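PDB 2FVG: endoglucanase from Thermotoga maritima, which probably works as a two-metal aminopeptidase of the M42 family, despite its name, removing residues from the amino ends of peptides. Local coordinates for residues P243-Y248 with E257-I262; R250-P255 with A297-T302. One frame throughout, in Å; residues are numbered along the deposited sequence.

Contact 1. Residues P243-Y248 with E257-I262; sequences PAITFY and EIFQTI
Phe-247 and Phe-259 meet as a T-shaped (edge-to-face) pair: CD1 of Phe-247 stands over the centre of the Phe-259 ring, 3.8 Å above its plane. The two planes lie at 87°, with centroids 5.2 Å apart. Phe-247 adds its CB, 3.9 Å from Phe-259 CE1. Phe-259 has CG anti to the backbone N (chi1 173°), pointing from the helix toward the backbone of 246-247; its CD1 lies 3.4 Å from Thr-246 O, which sits at the ring edge near its plane. From the other side of the ring plane, obliquely, Ile-245 CG2 touches Phe-259 CE1 at 3.9 Å. Ile-245 also packs on Ile-262, the two side chains sliding past each other in opposite directions; the methyl Ile-262 CG2 meets Ile-245 CD1 at 3.7 Å and CG2 at 3.8 Å. An alanine in place of Phe-259 would probably leave the Phe-247 edge without its aromatic partner and open a gap beside Ile-245 CG2. Behind this first shell, Ile-262 also rests on Leu-325 and Leu-329 of helix 316-332 and on Ile-300, which ties the helix to strand 297-306 as well, while Ile-245 reaches Phe-273 and shares backbone hydrogen bonds with Gln-274. The apolar packing thus seats helix 256-268 against strand 244-245, the first two elements of a beta-alpha-beta crossover completed by the parallel strand 274-275.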
loop_
_atom_site.group_PDB
_atom_site.type_symbol
_atom_site.label_atom_id
_atom_site.label_comp_id
_atom_site.label_asym_id
_atom_site.label_seq_id
_atom_site.Cartn_x
_atom_site.Cartn_y
_atom_site.Cartn_z
ATOM N N PRO A 243 10.668 11.829 -0.903
ATOM C CA PRO A 243 10.146 10.918 0.103
ATOM C C PRO A 243 10.279 11.519 1.494
ATOM O O PRO A 243 11.276 12.219 1.785
ATOM C CB PRO A 243 11.050 9.692 -0.011
ATOM C CG PRO A 243 12.318 10.197 -0.718
ATOM C CD PRO A 243 11.796 11.246 -1.664
ATOM N N ALA A 244 9.296 11.225 2.340
ATOM C CA ALA A 244 9.238 11.685 3.733
ATOM C C ALA A 244 9.918 10.672 4.630
ATOM O O ALA A 244 9.646 9.485 4.523
ATOM C CB ALA A 244 7.752 11.848 4.201
ATOM N N ILE A 245 10.778 11.140 5.536
ATOM C CA ILE A 245 11.505 10.258 6.456
ATOM C C ILE A 245 10.854 10.441 7.833
ATOM O O ILE A 245 10.854 11.540 8.382
ATOM C CB ILE A 245 13.034 10.567 6.399
ATOM C CG1 ILE A 245 13.524 10.415 4.950
ATOM C CG2 ILE A 245 13.848 9.605 7.262
ATOM C CD1 ILE A 245 14.962 10.827 4.749
ATOM N N THR A 246 10.213 9.389 8.345
ATOM C CA THR A 246 9.547 9.451 9.624
ATOM C C THR A 246 10.531 9.514 10.794
ATOM O O THR A 246 11.502 8.760 10.851
ATOM C CB THR A 246 8.572 8.264 9.789
ATOM O OG1 THR A 246 7.610 8.311 8.739
ATOM C CG2 THR A 246 7.842 8.317 11.093
ATOM N N PHE A 247 10.270 10.423 11.724
ATOM C CA PHE A 247 11.106 10.584 12.917
ATOM C C PHE A 247 10.525 9.806 14.109
ATOM O O PHE A 247 11.264 9.205 14.882
ATOM C CB PHE A 247 11.286 12.075 13.255
ATOM C CG PHE A 247 12.108 12.332 14.501
ATOM C CD1 PHE A 247 13.500 12.357 14.448
ATOM C CD2 PHE A 247 11.489 12.561 15.720
ATOM C CE1 PHE A 247 14.250 12.595 15.598
ATOM C CE2 PHE A 247 12.240 12.805 16.875
ATOM C CZ PHE A 247 13.615 12.825 16.811
ATOM N N TYR A 248 9.204 9.839 14.245
ATOM C CA TYR A 248 8.490 9.142 15.290
ATOM C C TYR A 248 7.254 8.513 14.666
ATOM O O TYR A 248 6.552 9.176 13.890
ATOM C CB TYR A 248 8.065 10.131 16.380
ATOM C CG TYR A 248 7.025 9.593 17.351
ATOM C CD1 TYR A 248 7.402 8.838 18.463
ATOM C CD2 TYR A 248 5.663 9.856 17.158
ATOM C CE1 TYR A 248 6.436 8.345 19.359
ATOM C CE2 TYR A 248 4.695 9.376 18.043
ATOM C CZ TYR A 248 5.088 8.627 19.142
ATOM O OH TYR A 248 4.125 8.167 20.021
ATOM N N GLU A 257 19.888 6.333 15.226
ATOM C CA GLU A 257 20.906 5.788 14.329
ATOM C C GLU A 257 20.348 5.471 12.961
ATOM O O GLU A 257 20.992 5.738 11.937
ATOM C CB GLU A 257 21.536 4.513 14.915
ATOM C CG GLU A 257 22.332 4.706 16.202
ATOM C CD GLU A 257 21.464 4.959 17.431
ATOM O OE1 GLU A 257 20.301 4.486 17.459
ATOM O OE2 GLU A 257 21.960 5.621 18.374
ATOM N N ILE A 258 19.158 4.882 12.950
ATOM C CA ILE A 258 18.488 4.538 11.712
ATOM C C ILE A 258 17.960 5.784 11.015
ATOM O O ILE A 258 18.172 5.953 9.817
ATOM C CB ILE A 258 17.378 3.491 11.923
ATOM C CG1 ILE A 258 18.031 2.134 12.243
ATOM C CG2 ILE A 258 16.510 3.398 10.687
ATOM C CD1 ILE A 258 17.101 0.957 12.255
ATOM N N PHE A 259 17.278 6.656 11.759
ATOM C CA PHE A 259 16.762 7.884 11.177
ATOM C C PHE A 259 17.890 8.629 10.452
ATOM O O PHE A 259 17.754 8.994 9.285
ATOM C CB PHE A 259 16.104 8.784 12.248
ATOM C CG PHE A 259 15.692 10.148 11.722
ATOM C CD1 PHE A 259 14.476 10.326 11.069
ATOM C CD2 PHE A 259 16.536 11.245 11.858
ATOM C CE1 PHE A 259 14.106 11.583 10.561
ATOM C CE2 PHE A 259 16.171 12.495 11.363
ATOM C CZ PHE A 259 14.955 12.661 10.712
ATOM N N GLN A 260 19.012 8.803 11.144
ATOM C CA GLN A 260 20.149 9.554 10.637
ATOM C C GLN A 260 20.831 8.895 9.452
ATOM O O GLN A 260 21.287 9.591 8.555
ATOM C CB GLN A 260 21.154 9.819 11.761
ATOM C CG GLN A 260 22.172 10.922 11.456
ATOM C CD GLN A 260 21.523 12.289 11.255
ATOM O OE1 GLN A 260 20.664 12.712 12.036
ATOM N NE2 GLN A 260 21.940 12.989 10.209
ATOM N N THR A 261 20.903 7.563 9.450
ATOM C CA THR A 261 21.481 6.823 8.325
ATOM C C THR A 261 20.680 7.082 7.064
ATOM O O THR A 261 21.250 7.285 5.985
ATOM C CB THR A 261 21.521 5.294 8.592
ATOM O OG1 THR A 261 22.383 5.036 9.699
ATOM C CG2 THR A 261 22.036 4.522 7.379
ATOM N N ILE A 262 19.357 7.063 7.196
ATOM C CA ILE A 262 18.485 7.301 6.063
ATOM C C ILE A 262 18.672 8.725 5.522
ATOM O O ILE A 262 18.831 8.938 4.321
ATOM C CB ILE A 262 17.018 7.038 6.426
ATOM C CG1 ILE A 262 16.838 5.571 6.820
ATOM C CG2 ILE A 262 16.132 7.335 5.238
ATOM C CD1 ILE A 262 15.421 5.222 7.343
#

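Contact 2. Residues R250-P255 with A297-T302; sequences RGYVIP and AGVIST
Val-253 O accepts a nearly straight hydrogen bond from Ala-297 N (2.8 Å, N-H...O 164°), joining the loop 250-255 to the first residue of strand 297-306 in the mixed sheet of the M42 alpha/beta fold. The donor approaches almost in line with the carbonyl. One residue further along the loop, Ile-254 CA gives a CA-H...O contact to the carbonyl oxygen of the same residue, Ala-297 O, at 3.2 Å with 147° at the hydrogen. The Ile-254 side chain crowds this oxygen too, its CG1 lying 3.4 Å from Ala-297 O. Pro-255, at the N-cap position of helix 256-268, also brings its CD up to Ala-297 O, so the strand start abuts the turn into the helix.

Apolar packing continues along the strand to Val-299, whose CG2 is touched by two loop side chains, each crossing it at about a right angle. Ile-254 reaches it with an extended chain, CD1 anti to CA (chi2 -175°), and ends 4.0 Å from Val-299 CG2. Tyr-252 brings a ring atom instead, and its ring also meets that of His-249 and touches Val-218 of strand 215-224. This corner borders the predicted metal site: the side chain of Val-299 is about 4 Å from that of Glu-220, and the side chain of Tyr-252 about 5 Å from that of His-61, both predicted zinc ligands. The loop thus lies beside that site. Nearer the strand start, Tyr-252 CB rests on the methyl Ala-297 CB at 4.2 Å, while farther out its CD2 touches Val-299 CG2 at 3.7 Å.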
loop_
_atom_site.group_PDB
_atom_site.type_symbol
_atom_site.label_atom_id
_atom_site.label_comp_id
_atom_site.label_asym_id
_atom_site.label_seq_id
_atom_site.Cartn_x
_atom_site.Cartn_y
_atom_site.Cartn_z
ATOM N N ARG A 250 5.380 5.682 16.675
ATOM C CA ARG A 250 4.603 5.061 17.788
ATOM C C ARG A 250 4.322 3.579 17.568
ATOM O O ARG A 250 4.143 2.828 18.528
ATOM C CB ARG A 250 3.287 5.799 18.113
ATOM C CG ARG A 250 2.145 5.615 17.113
ATOM N N GLY A 251 4.260 3.178 16.299
ATOM C CA GLY A 251 4.053 1.783 15.919
ATOM C C GLY A 251 5.380 1.079 15.678
ATOM O O GLY A 251 5.467 -0.140 15.809
ATOM N N TYR A 252 6.413 1.850 15.330
ATOM C CA TYR A 252 7.752 1.305 15.068
ATOM C C TYR A 252 8.845 1.997 15.890
ATOM O O TYR A 252 8.837 3.216 16.044
ATOM C CB TYR A 252 8.100 1.372 13.568
ATOM C CG TYR A 252 7.107 0.670 12.666
ATOM C CD1 TYR A 252 6.988 -0.723 12.674
ATOM C CD2 TYR A 252 6.301 1.392 11.789
ATOM C CE1 TYR A 252 6.070 -1.381 11.849
ATOM C CE2 TYR A 252 5.382 0.745 10.948
ATOM C CZ TYR A 252 5.274 -0.642 10.983
ATOM O OH TYR A 252 4.378 -1.293 10.158
ATOM N N VAL A 253 9.770 1.205 16.431
ATOM C CA VAL A 253 10.894 1.738 17.175
ATOM C C VAL A 253 11.886 2.222 16.127
ATOM O O VAL A 253 12.544 1.405 15.477
ATOM C CB VAL A 253 11.562 0.682 18.096
ATOM C CG1 VAL A 253 12.691 1.314 18.923
ATOM C CG2 VAL A 253 10.537 0.043 19.045
ATOM N N ILE A 254 11.942 3.549 15.947
ATOM C CA ILE A 254 12.853 4.241 15.007
ATOM C C ILE A 254 13.988 4.932 15.760
ATOM O O ILE A 254 13.898 6.132 16.052
ATOM C CB ILE A 254 12.159 5.338 14.117
ATOM C CG1 ILE A 254 10.890 4.797 13.438
ATOM C CG2 ILE A 254 13.161 5.874 13.045
ATOM C CD1 ILE A 254 10.261 5.749 12.482
ATOM N N PRO A 255 15.065 4.179 16.052
ATOM C CA PRO A 255 16.221 4.720 16.754
ATOM C C PRO A 255 16.883 5.829 15.958
ATOM O O PRO A 255 16.794 5.850 14.735
ATOM C CB PRO A 255 17.159 3.512 16.868
ATOM C CG PRO A 255 16.721 2.575 15.792
ATOM C CD PRO A 255 15.245 2.754 15.724
ATOM N N ALA A 297 13.499 -0.091 13.267
ATOM C CA ALA A 297 12.966 0.142 11.935
ATOM C C ALA A 297 13.038 1.587 11.516
ATOM O O ALA A 297 13.199 2.484 12.345
ATOM C CB ALA A 297 11.526 -0.358 11.848
ATOM N N GLY A 298 12.945 1.796 10.211
ATOM C CA GLY A 298 12.849 3.108 9.619
ATOM C C GLY A 298 11.561 3.095 8.806
ATOM O O GLY A 298 11.065 2.015 8.414
ATOM N N VAL A 299 10.981 4.273 8.590
ATOM C CA VAL A 299 9.791 4.390 7.746
ATOM C C VAL A 299 10.063 5.466 6.707
ATOM O O VAL A 299 10.535 6.566 7.038
ATOM C CB VAL A 299 8.516 4.758 8.546
ATOM C CG1 VAL A 299 7.294 4.805 7.635
ATOM C CG2 VAL A 299 8.273 3.772 9.682
ATOM N N ILE A 300 9.806 5.126 5.452
ATOM C CA ILE A 300 9.952 6.028 4.322
ATOM C C ILE A 300 8.615 6.081 3.569
ATOM O O ILE A 300 8.016 5.043 3.256
ATOM C CB ILE A 300 11.084 5.553 3.420
ATOM C CG1 ILE A 300 12.401 5.621 4.203
ATOM C CG2 ILE A 300 11.220 6.442 2.201
ATOM C CD1 ILE A 300 13.543 4.908 3.532
ATOM N N SER A 301 8.131 7.286 3.298
ATOM C CA SER A 301 6.848 7.421 2.640
ATOM C C SER A 301 6.867 8.282 1.386
ATOM O O SER A 301 7.529 9.328 1.333
ATOM C CB SER A 301 5.839 8.044 3.613
ATOM O OG SER A 301 5.740 7.301 4.800
ATOM N N THR A 302 6.138 7.826 0.382
ATOM C CA THR A 302 5.884 8.608 -0.809
ATOM C C THR A 302 4.690 9.522 -0.446
ATOM O O THR A 302 3.667 9.047 0.048
ATOM C CB THR A 302 5.522 7.702 -2.010
ATOM O OG1 THR A 302 6.618 6.824 -2.261
ATOM C CG2 THR A 302 5.275 8.541 -3.302
#

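The two contacts interleave along the chain, in the order 243-248, 250-255, 257-262 and 297-302, and their centres are 7 Å apart. Strands 244-245 and 297-306 are antiparallel neighbours in the mixed sheet, joined by probable hydrogen bonds from Ala-244 N to Ser-301 O (2.8 Å) and from Thr-246 N to Val-299 O (3.1 Å). The loop of contact 2 leads from strand 244-245 into the helix of contact 1, and Ile-254 CD1 packs 3.6 Å from Thr-246 O. Strand 244-245 and the loop after it are thus both fitted onto strand 297-306, beside the predicted metal ligand Glu-220, whose side chain lies about 6 Å from that of Thr-246.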